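Local coordinates for protein sugar ABC transporter (Agrobacterium radiobacter, PDB 4RXT) that holds arabinose between two lobes and probably serves as the periplasmic sugar-binding component of an ABC transporter, at residues G113-D118 against G243-D248; G276-T281 against D287-A292; G133-I138 against T152-Q157. All coordinates share one frame; numbering follows the deposited sequence.

Contact 1 of 3, residues G113-D118 against G243-D248. With ARA (alpha-L-arabinopyranose), chain B.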
# COMPACT_ATOMS: atom_id res chain seq x y z
N GLY A 113 -1.91 -7.41 7.03
CA GLY A 113 -0.86 -7.64 8.02
C GLY A 113 -0.90 -9.06 8.61
O GLY A 113 0.15 -9.71 8.81
N ARG A 114 -2.12 -9.55 8.89
CA ARG A 114 -2.28 -10.92 9.37
C ARG A 114 -1.76 -11.95 8.37
O ARG A 114 -1.07 -12.90 8.74
CB ARG A 114 -3.75 -11.23 9.70
CG ARG A 114 -4.35 -10.46 10.85
CD ARG A 114 -5.80 -10.92 11.16
NE ARG A 114 -6.69 -9.76 11.35
CZ ARG A 114 -7.74 -9.44 10.59
NH1 ARG A 114 -8.13 -10.21 9.56
NH2 ARG A 114 -8.45 -8.34 10.88
N ILE A 115 -2.13 -11.76 7.11
CA ILE A 115 -1.66 -12.61 5.99
C ILE A 115 -0.14 -12.63 5.89
O ILE A 115 0.48 -13.66 5.72
CB ILE A 115 -2.29 -12.13 4.65
CG1 ILE A 115 -3.78 -12.49 4.62
CG2 ILE A 115 -1.61 -12.75 3.43
CD1 ILE A 115 -4.56 -11.86 3.49
N ALA A 116 0.46 -11.47 6.10
CA ALA A 116 1.91 -11.34 6.05
C ALA A 116 2.56 -12.10 7.21
O ALA A 116 3.62 -12.73 7.03
CB ALA A 116 2.34 -9.88 6.06
N ALA A 117 1.93 -11.99 8.40
CA ALA A 117 2.43 -12.73 9.57
C ALA A 117 2.42 -14.24 9.33
O ALA A 117 3.44 -14.93 9.58
CB ALA A 117 1.64 -12.39 10.84
N ASP A 118 1.30 -14.71 8.78
CA ASP A 118 1.17 -16.14 8.46
C ASP A 118 2.26 -16.54 7.46
O ASP A 118 2.85 -17.61 7.57
CB ASP A 118 -0.20 -16.47 7.90
CG ASP A 118 -1.34 -16.30 8.90
OD1 ASP A 118 -1.10 -16.43 10.13
OD2 ASP A 118 -2.47 -16.11 8.39
N GLY A 243 7.88 -13.71 0.04
CA GLY A 243 6.48 -13.51 -0.30
C GLY A 243 6.18 -12.05 -0.43
O GLY A 243 6.84 -11.24 0.22
N LEU A 244 5.17 -11.75 -1.25
CA LEU A 244 4.65 -10.39 -1.40
C LEU A 244 3.16 -10.42 -1.28
O LEU A 244 2.48 -11.17 -2.02
CB LEU A 244 4.97 -9.83 -2.79
CG LEU A 244 6.46 -9.60 -3.08
CD1 LEU A 244 6.70 -9.41 -4.57
CD2 LEU A 244 7.04 -8.43 -2.29
N VAL A 245 2.61 -9.59 -0.36
CA VAL A 245 1.15 -9.41 -0.31
C VAL A 245 0.75 -8.39 -1.37
O VAL A 245 1.13 -7.23 -1.28
CB VAL A 245 0.64 -8.98 1.06
CG1 VAL A 245 -0.90 -8.91 1.08
CG2 VAL A 245 1.14 -9.93 2.16
N VAL A 246 -0.03 -8.84 -2.34
CA VAL A 246 -0.35 -8.03 -3.52
C VAL A 246 -1.82 -7.57 -3.43
O VAL A 246 -2.70 -8.32 -3.03
CB VAL A 246 -0.08 -8.82 -4.82
CG1 VAL A 246 -0.50 -8.06 -6.10
CG2 VAL A 246 1.41 -9.12 -4.89
N GLN A 247 -2.00 -6.29 -3.73
CA GLN A 247 -3.28 -5.61 -3.69
C GLN A 247 -3.81 -5.45 -5.11
O GLN A 247 -3.24 -6.00 -6.05
CB GLN A 247 -3.05 -4.23 -3.08
CG GLN A 247 -2.41 -4.22 -1.70
CD GLN A 247 -2.33 -2.81 -1.15
OE1 GLN A 247 -3.30 -2.27 -0.59
NE2 GLN A 247 -1.18 -2.18 -1.35
N ASP A 248 -4.89 -4.69 -5.28
CA ASP A 248 -5.45 -4.37 -6.61
C ASP A 248 -5.51 -2.86 -6.84
O ASP A 248 -6.60 -2.27 -6.93
CB ASP A 248 -6.83 -5.02 -6.85
CG ASP A 248 -7.19 -5.13 -8.33
OD1 ASP A 248 -6.51 -4.53 -9.19
OD2 ASP A 248 -8.22 -5.81 -8.60
C1 ARA B . 1.21 0.66 -1.00
C2 ARA B . 0.22 1.16 0.06
C3 ARA B . 0.18 2.68 0.03
C4 ARA B . 1.59 3.28 0.13
C5 ARA B . 2.63 2.27 -0.11
O1 ARA B . 1.41 -0.58 -0.33
O2 ARA B . -1.11 0.67 -0.20
O3 ARA B . -0.72 3.13 1.06
O4 ARA B . 1.94 3.68 1.46
O5 ARA B . 2.39 1.41 -1.24

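Contact 2 of 3, residues G276-T281 against D287-A292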
# COMPACT_ATOMS: atom_id res chain seq x y z
N GLY A 276 -9.34 -6.66 -2.02
CA GLY A 276 -8.66 -7.94 -1.88
C GLY A 276 -7.15 -7.88 -1.70
O GLY A 276 -6.46 -6.93 -2.11
N ALA A 277 -6.64 -8.94 -1.09
CA ALA A 277 -5.20 -9.15 -0.89
C ALA A 277 -4.85 -10.60 -1.10
O ALA A 277 -5.60 -11.49 -0.71
CB ALA A 277 -4.80 -8.74 0.52
N ASN A 278 -3.70 -10.85 -1.72
CA ASN A 278 -3.19 -12.20 -1.92
C ASN A 278 -1.70 -12.29 -1.64
O ASN A 278 -0.91 -11.47 -2.16
CB ASN A 278 -3.43 -12.69 -3.37
CG ASN A 278 -4.92 -12.91 -3.67
OD1 ASN A 278 -5.46 -14.01 -3.47
ND2 ASN A 278 -5.59 -11.86 -4.13
N LEU A 279 -1.34 -13.27 -0.81
CA LEU A 279 0.07 -13.60 -0.61
C LEU A 279 0.60 -14.33 -1.84
O LEU A 279 0.16 -15.42 -2.18
CB LEU A 279 0.27 -14.43 0.65
CG LEU A 279 1.74 -14.73 0.94
CD1 LEU A 279 2.55 -13.48 1.27
CD2 LEU A 279 1.86 -15.80 2.01
N VAL A 280 1.59 -13.70 -2.44
CA VAL A 280 2.21 -14.23 -3.66
C VAL A 280 3.58 -14.75 -3.32
O VAL A 280 4.39 -14.05 -2.70
CB VAL A 280 2.29 -13.14 -4.73
CG1 VAL A 280 3.01 -13.66 -5.98
CG2 VAL A 280 0.89 -12.66 -5.07
N THR A 281 3.84 -16.00 -3.77
CA THR A 281 5.12 -16.66 -3.57
C THR A 281 5.57 -17.25 -4.90
O THR A 281 4.84 -17.20 -5.88
CB THR A 281 5.01 -17.81 -2.57
OG1 THR A 281 4.19 -18.84 -3.14
CG2 THR A 281 4.47 -17.30 -1.24
N ASP A 287 -0.21 -18.52 -10.97
CA ASP A 287 -1.64 -18.76 -10.93
C ASP A 287 -2.29 -17.67 -11.79
O ASP A 287 -1.95 -16.48 -11.64
CB ASP A 287 -2.26 -18.63 -9.53
CG ASP A 287 -1.89 -19.75 -8.54
OD1 ASP A 287 -0.96 -20.51 -8.83
OD2 ASP A 287 -2.57 -19.83 -7.45
N PRO A 288 -3.27 -18.04 -12.64
CA PRO A 288 -3.84 -17.01 -13.52
C PRO A 288 -4.41 -15.74 -12.81
O PRO A 288 -4.24 -14.63 -13.32
CB PRO A 288 -4.91 -17.77 -14.30
CG PRO A 288 -4.46 -19.22 -14.28
CD PRO A 288 -3.82 -19.38 -12.92
N LYS A 289 -5.08 -15.89 -11.66
CA LYS A 289 -5.59 -14.70 -10.96
C LYS A 289 -4.44 -13.78 -10.54
O LYS A 289 -4.54 -12.55 -10.59
CB LYS A 289 -6.41 -15.09 -9.73
CG LYS A 289 -7.02 -13.91 -8.97
CD LYS A 289 -7.91 -14.41 -7.82
CE LYS A 289 -8.54 -13.26 -7.01
NZ LYS A 289 -8.94 -13.68 -5.63
N ILE A 290 -3.35 -14.40 -10.12
CA ILE A 290 -2.17 -13.69 -9.61
C ILE A 290 -1.42 -13.01 -10.74
O ILE A 290 -1.02 -11.86 -10.62
CB ILE A 290 -1.29 -14.62 -8.75
CG1 ILE A 290 -2.07 -15.14 -7.54
CG2 ILE A 290 0.03 -13.96 -8.35
CD1 ILE A 290 -2.56 -14.05 -6.62
N GLU A 291 -1.24 -13.72 -11.84
CA GLU A 291 -0.59 -13.15 -12.98
C GLU A 291 -1.28 -11.94 -13.46
O GLU A 291 -0.66 -11.00 -13.82
CB GLU A 291 -0.63 -14.17 -14.11
CG GLU A 291 0.61 -15.00 -14.28
CD GLU A 291 0.41 -16.26 -15.14
OE1 GLU A 291 -0.73 -16.62 -15.52
OE2 GLU A 291 1.43 -16.93 -15.33
N ALA A 292 -2.60 -11.96 -13.42
CA ALA A 292 -3.31 -10.76 -13.88
C ALA A 292 -3.06 -9.53 -12.96
O ALA A 292 -3.08 -8.40 -13.41
CB ALA A 292 -4.79 -11.04 -14.05
O HOH W 1 -8.71 -11.14 -4.34

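Contact 3 of 3, residues G133-I138 against T152-Q157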
# COMPACT_ATOMS: atom_id res chain seq x y z
N GLY A 133 12.02 -17.58 16.38
CA GLY A 133 13.09 -16.70 16.05
C GLY A 133 12.71 -15.24 16.15
O GLY A 133 11.54 -14.88 16.37
N ASP A 134 13.73 -14.41 15.98
CA ASP A 134 13.60 -12.96 16.05
C ASP A 134 13.19 -12.38 14.73
O ASP A 134 13.72 -12.72 13.69
CB ASP A 134 14.90 -12.29 16.50
CG ASP A 134 15.29 -12.65 17.92
OD1 ASP A 134 14.49 -13.31 18.60
OD2 ASP A 134 16.39 -12.21 18.35
N VAL A 135 12.17 -11.53 14.78
CA VAL A 135 11.67 -10.89 13.57
C VAL A 135 11.56 -9.39 13.77
O VAL A 135 11.55 -8.89 14.90
CB VAL A 135 10.31 -11.49 13.13
CG1 VAL A 135 10.49 -12.99 12.92
CG2 VAL A 135 9.15 -11.15 14.09
N VAL A 136 11.47 -8.68 12.64
CA VAL A 136 11.36 -7.23 12.62
C VAL A 136 10.28 -6.77 11.65
O VAL A 136 9.92 -7.49 10.74
CB VAL A 136 12.71 -6.54 12.30
CG1 VAL A 136 13.77 -6.97 13.30
CG2 VAL A 136 13.20 -6.79 10.90
N ILE A 137 9.73 -5.59 11.90
CA ILE A 137 8.85 -4.93 11.00
C ILE A 137 9.46 -3.57 10.65
O ILE A 137 9.99 -2.85 11.48
CB ILE A 137 7.39 -4.81 11.54
CG1 ILE A 137 6.50 -4.04 10.57
CG2 ILE A 137 7.36 -4.18 12.92
CD1 ILE A 137 5.02 -4.06 10.89
N ILE A 138 9.39 -3.25 9.36
CA ILE A 138 9.87 -1.98 8.84
C ILE A 138 8.75 -1.35 8.00
O ILE A 138 8.24 -1.96 7.04
CB ILE A 138 11.16 -2.13 8.00
CG1 ILE A 138 12.23 -2.92 8.77
CG2 ILE A 138 11.67 -0.75 7.55
CD1 ILE A 138 13.40 -3.34 7.91
N THR A 152 -0.50 -3.29 12.80
CA THR A 152 -1.38 -3.85 13.84
C THR A 152 -1.74 -5.31 13.52
O THR A 152 -1.66 -6.20 14.36
CB THR A 152 -2.63 -2.97 13.98
OG1 THR A 152 -2.24 -1.69 14.50
CG2 THR A 152 -3.61 -3.58 14.97
N GLY A 153 -2.16 -5.55 12.28
CA GLY A 153 -2.61 -6.86 11.92
C GLY A 153 -1.47 -7.86 12.08
O GLY A 153 -1.65 -8.97 12.61
N PHE A 154 -0.26 -7.47 11.64
CA PHE A 154 0.93 -8.30 11.79
C PHE A 154 1.28 -8.59 13.24
O PHE A 154 1.49 -9.75 13.64
CB PHE A 154 2.10 -7.62 11.05
CG PHE A 154 3.43 -8.34 11.21
CD1 PHE A 154 3.78 -9.40 10.38
CD2 PHE A 154 4.34 -7.92 12.17
CE1 PHE A 154 4.99 -10.05 10.55
CE2 PHE A 154 5.57 -8.55 12.31
CZ PHE A 154 5.88 -9.63 11.51
N LEU A 155 1.40 -7.52 14.03
CA LEU A 155 1.81 -7.65 15.42
C LEU A 155 0.81 -8.52 16.22
O LEU A 155 1.23 -9.38 16.99
CB LEU A 155 2.01 -6.28 16.09
CG LEU A 155 3.20 -5.44 15.58
CD1 LEU A 155 3.22 -4.08 16.23
CD2 LEU A 155 4.53 -6.19 15.76
N ASP A 156 -0.48 -8.30 16.02
CA ASP A 156 -1.51 -9.04 16.69
C ASP A 156 -1.45 -10.53 16.36
O ASP A 156 -1.54 -11.40 17.22
CB ASP A 156 -2.89 -8.48 16.31
CG ASP A 156 -3.17 -7.09 16.91
OD1 ASP A 156 -2.40 -6.58 17.77
OD2 ASP A 156 -4.20 -6.49 16.49
N GLN A 157 -1.27 -10.84 15.08
CA GLN A 157 -1.24 -12.25 14.65
C GLN A 157 0.01 -12.92 15.23
O GLN A 157 -0.00 -14.05 15.71
CB GLN A 157 -1.25 -12.29 13.10
CG GLN A 157 -1.43 -13.69 12.54
CD GLN A 157 -2.85 -14.23 12.63
OE1 GLN A 157 -3.66 -13.77 13.43
NE2 GLN A 157 -3.15 -15.22 11.83

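Contact 1 of 3, residues G113-D118 against G243-D248
Val245 pushes one methyl, CG2, against two neighbours on the helix that runs from 109 to 128. Its CG2 lies 4.1 Å from Ile115 CG2, and Ala116 CB comes equally close to that same Val245 CG2. The two helix groups therefore straddle a single methyl of the strand. Turning CG1 of Val245 anti to the backbone N (chi1 -176°) leaves CG2 beside that N, aimed at the helix. The contact is small and wholly apolar, and Leu279 of the adjoining strand widens it by packing on both Ile115 and Val245.

Two residues further on, the chain reaches the sugar. Gln247 NE2 donates to O2 of alpha-L-arabinopyranose over 3.1 Å, nearly straight at 170°, while Asp227 OD1 also bonds this NE2. At the other end of the amide, Gln247 OE1 is bonded to Thr107 OG1, so the group is pinned at both ends and its rotation is set. Asp248 then caps the following helix through Arg251 N. A strand buried against a helix, with a polar residue at its C-terminal edge reaching the ligand, is the layout of the interlobe sugar site in type I periplasmic binding proteins.

Contact 2 of 3, residues G276-T281 against D287-A292
The carboxamide of Asn278 is the flat group here, and Ile290 CD1 lies over one of its faces, 3.9 Å from Asn278 CG. The same methyl comes to 3.6 Å from Asn278 CB. Beyond the far end of the amide stands the ammonium group of Lys289, with NZ 4.1 Å from both OD1 and ND2 of Asn278, too far for a direct bond. A water fills the role instead, accepting from Asn278 ND2 at 3.2 Å and from Lys289 NZ at 2.9 Å. Lys289 reaches it with a fully extended chain, CG anti to the backbone N (chi1 -178°).

Deeper in, Ile290 meets Val280: its CG2 is 3.6 Å from Val280 CG2 and nearly as close to the other Val280 methyl, the two side chains running past each other in opposite directions. Strand 278-280 and helix 288-292 are almost perpendicular, at 89°, and Ile290 touches Asn278 and Val280, the two strand residues that point toward the helix. Val246 of strand 243-246 packs on Val280 from the neighbouring position in the sheet. The chemistry is thus graded: branched aliphatic groups make the buried join, whereas the amide and the lysine at the more exposed margin are linked through water.

Contact 3 of 3, residues G133-I138 against T152-Q157
Gln157 NE2 is hydrogen-bonded to Asp118 OD1 over 2.9 Å, tying helix 145-161 to helix 109-128, one helix over from the packing of Phe154 on Val135 and Ile137. Between strand and helix, by contrast, everything is hydrocarbon.

Phe154 carries most of that packing. Its CG stands anti to the backbone N (chi1 176°), which sends the ring down toward the sheet. Val135 CG2 meets the ring at its edge, near the ring plane, 4.4 Å from Phe154 CZ. Ile137 CD1 approaches obliquely, 4.1 Å from Phe154 CD2, with the Ile137 and Phe154 chains lying side by side and pointing opposite ways. The other branch of Ile137 is used too: its CG2 has Leu155 CD2 as a looser neighbour at 4.5 Å. Leu155 reaches the strand only with the end of its side chain.

The strand and helix segments run nearly antiparallel, at 166° with axes 10.5 Å apart, as expected for the first half of a beta-alpha-beta crossover completed by strand 165-172. On the sheet, Phe198 of strand 194-199 stacks on the Phe154 ring, while Ala117 and Leu120 pack on it from helix 109-128. Val136, pointing away, meets helix 177-190 on the sheet's opposite face.

All three contacts belong to the lobe built on the mixed sheet 165-172, 133-139, 194-199, 222-226, 243-246, 278-280. Contact 3 involves the second strand in that order, whereas contacts 1 and 2 use the adjacent last two. Along the chain, contact 3 is nested within the loop that contact 1 closes, and contact 2 follows. The centres of contacts 1 and 2 lie about 11 Å apart, joined by backbone pairing of strands 243-246 and 278-280; those of contacts 1 and 3 are about 12 Å apart, bridged by helix 109-128 against helix 145-161. Contacts 2 and 3, with centres about 22 Å apart, do not touch. Only contact 1 holds a residue that bonds the sugar, Gln247.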